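Local coordinates for protein adenylyltransferase (Bartonella henselae str. Houston-1, PDB 5NH2), which transfers AMP from ATP to tyrosine or threonine residues of host target proteins through its Fic (fido) domain, as a virulence factor, at residues Glu53-Ala58 / Glu166-Ala171. Sequence-based numbering, arbitrary orientation.
Sequences EYFDTA and ENLAKA
The Phe-55 ring has Leu-168 over one face and Ala-171 at its edge. Leu-168 CD1 sits 3.9 Å from the centroid of the Phe-55 ring and 23° off the ring normal, which meets the geometry of a CH-pi contact; it is offset toward the rim, with its shortest approach, 3.7 Å, to Phe-55 CG. On the same face, nearer the far end of the ring, Leu-168 CA lies 3.6 Å from Phe-55 CZ, so backbone and methyl together cover that face. Near the ring plane, Ala-171 CB comes to 3.6 Å of Phe-55 CE2. Asn-167 O approaches Phe-55 CZ obliquely at 3.5 Å, but this carbonyl is already engaged in the helix, accepting Ala-171 N. No hydrogen bond joins the two segments; the contact is van der Waals and CH-pi packing of the ring on side chains and on helix backbone, including Leu-168 N at 3.5 Å from Phe-55 CE1. In fold terms, the residues leading into helix 57-68 insert one aromatic side chain against the C-terminal turns of helix 157-171, which starts within the Fic signature HPFREGNGR; the Asn-167 side chain is about 12 Å from that of ATP-binding Arg-159. With Leu-168 CG anti to the backbone N (chi1 178°) and chi2 near 71°, CD1 is the methyl turned to the ring. The Asn-167 side chain contributes mainly its CB, 4.1 Å from Phe-55 CE1, while its ND2 is hydrogen-bonded to the hydroxyl of Tyr-59, whose ring meets that of Phe-55 roughly perpendicularly. Just after Phe-55, Asp-56 is the N-cap of helix 57-68, its OD1 accepting the backbone N of Tyr-59.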
loop_
_atom_site.group_PDB
_atom_site.type_symbol
_atom_site.label_atom_id
_atom_site.label_comp_id
_atom_site.label_asym_id
_atom_site.label_seq_id
_atom_site.Cartn_x
_atom_site.Cartn_y
_atom_site.Cartn_z
ATOM N N GLU A 53 -18.304 -4.953 -10.859
ATOM C CA GLU A 53 -19.426 -5.527 -10.120
ATOM C C GLU A 53 -19.015 -6.778 -9.341
ATOM O O GLU A 53 -19.577 -7.029 -8.274
ATOM C CB GLU A 53 -20.641 -5.793 -11.037
ATOM C CG GLU A 53 -20.458 -6.578 -12.333
ATOM C CD GLU A 53 -21.701 -6.448 -13.253
ATOM O OE1 GLU A 53 -21.784 -5.458 -14.030
ATOM O OE2 GLU A 53 -22.609 -7.322 -13.184
ATOM N N TYR A 54 -18.022 -7.542 -9.807
ATOM C CA TYR A 54 -17.547 -8.716 -9.075
ATOM C C TYR A 54 -16.096 -8.503 -8.678
ATOM O O TYR A 54 -15.213 -8.488 -9.540
ATOM C CB TYR A 54 -17.696 -9.997 -9.902
ATOM C CG TYR A 54 -19.101 -10.175 -10.394
ATOM C CD1 TYR A 54 -19.362 -10.519 -11.708
ATOM C CD2 TYR A 54 -20.178 -9.969 -9.539
ATOM C CE1 TYR A 54 -20.665 -10.656 -12.157
ATOM C CE2 TYR A 54 -21.485 -10.098 -9.976
ATOM C CZ TYR A 54 -21.724 -10.442 -11.283
ATOM O OH TYR A 54 -23.028 -10.576 -11.705
ATOM N N PHE A 55 -15.854 -8.365 -7.372
ATOM C CA PHE A 55 -14.502 -8.442 -6.839
ATOM C C PHE A 55 -14.143 -9.909 -6.689
ATOM O O PHE A 55 -14.783 -10.624 -5.918
ATOM C CB PHE A 55 -14.384 -7.702 -5.506
ATOM C CG PHE A 55 -14.404 -6.182 -5.638
ATOM C CD1 PHE A 55 -13.234 -5.470 -5.906
ATOM C CD2 PHE A 55 -15.583 -5.471 -5.480
ATOM C CE1 PHE A 55 -13.238 -4.047 -6.021
ATOM C CE2 PHE A 55 -15.613 -4.066 -5.585
ATOM C CZ PHE A 55 -14.426 -3.344 -5.863
ATOM N N ASP A 56 -13.113 -10.339 -7.411
ATOM C CA ASP A 56 -12.717 -11.726 -7.530
ATOM C C ASP A 56 -11.273 -11.785 -8.050
ATOM O O ASP A 56 -10.611 -10.749 -8.217
ATOM C CB ASP A 56 -13.684 -12.485 -8.450
ATOM C CG ASP A 56 -13.808 -11.849 -9.875
ATOM O OD1 ASP A 56 -12.964 -10.993 -10.275
ATOM O OD2 ASP A 56 -14.744 -12.249 -10.618
ATOM N N THR A 57 -10.798 -13.006 -8.346
ATOM C CA THR A 57 -9.432 -13.200 -8.852
ATOM C C THR A 57 -9.244 -12.606 -10.258
ATOM O O THR A 57 -8.157 -12.088 -10.567
ATOM C CB THR A 57 -9.093 -14.691 -8.846
ATOM O OG1 THR A 57 -8.982 -15.169 -7.470
ATOM C CG2 THR A 57 -7.819 -14.980 -9.666
ATOM N N ALA A 58 -10.301 -12.641 -11.101
ATOM C CA ALA A 58 -10.283 -11.934 -12.382
ATOM C C ALA A 58 -9.954 -10.465 -12.188
ATOM O O ALA A 58 -9.108 -9.915 -12.895
ATOM C CB ALA A 58 -11.628 -12.054 -13.102
ATOM N N GLU A 166 -8.272 -1.093 -1.573
ATOM C CA GLU A 166 -8.760 0.292 -1.602
ATOM C C GLU A 166 -10.054 0.384 -2.394
ATOM O O GLU A 166 -11.029 1.013 -1.955
ATOM C CB GLU A 166 -7.708 1.242 -2.211
ATOM C CG GLU A 166 -6.425 1.473 -1.397
ATOM C CD GLU A 166 -5.268 2.075 -2.232
ATOM O OE1 GLU A 166 -5.475 2.469 -3.402
ATOM O OE2 GLU A 166 -4.133 2.159 -1.721
ATOM N N ASN A 167 -10.073 -0.239 -3.566
ATOM C CA ASN A 167 -11.254 -0.214 -4.414
ATOM C C ASN A 167 -12.390 -1.044 -3.818
ATOM O O ASN A 167 -13.562 -0.638 -3.865
ATOM C CB ASN A 167 -10.860 -0.713 -5.798
ATOM C CG ASN A 167 -10.215 0.364 -6.624
ATOM O OD1 ASN A 167 -10.199 1.519 -6.229
ATOM N ND2 ASN A 167 -9.717 -0.002 -7.801
ATOM N N LEU A 168 -12.068 -2.199 -3.241
ATOM C CA LEU A 168 -13.067 -2.978 -2.512
ATOM C C LEU A 168 -13.720 -2.149 -1.403
ATOM O O LEU A 168 -14.954 -2.133 -1.269
ATOM C CB LEU A 168 -12.429 -4.233 -1.920
ATOM C CG LEU A 168 -13.380 -5.112 -1.088
ATOM C CD1 LEU A 168 -14.427 -5.835 -1.977
ATOM C CD2 LEU A 168 -12.583 -6.113 -0.266
ATOM N N ALA A 169 -12.913 -1.468 -0.582
ATOM C CA ALA A 169 -13.524 -0.620 0.453
ATOM C C ALA A 169 -14.364 0.489 -0.157
ATOM O O ALA A 169 -15.427 0.842 0.372
ATOM C CB ALA A 169 -12.453 0.003 1.347
ATOM N N LYS A 170 -13.873 1.105 -1.240
ATOM C CA LYS A 170 -14.625 2.199 -1.838
ATOM C C LYS A 170 -15.978 1.716 -2.325
ATOM O O LYS A 170 -16.985 2.415 -2.166
ATOM C CB LYS A 170 -13.839 2.834 -2.987
ATOM C CG LYS A 170 -14.265 4.237 -3.342
ATOM C CD LYS A 170 -13.324 4.820 -4.417
ATOM C CE LYS A 170 -11.825 4.534 -4.125
ATOM N NZ LYS A 170 -10.867 4.968 -5.207
ATOM N N ALA A 171 -16.033 0.511 -2.904
ATOM C CA ALA A 171 -17.323 0.069 -3.439
ATOM C C ALA A 171 -18.270 -0.362 -2.321
ATOM O O ALA A 171 -19.494 -0.265 -2.476
ATOM C CB ALA A 171 -17.147 -1.046 -4.479
#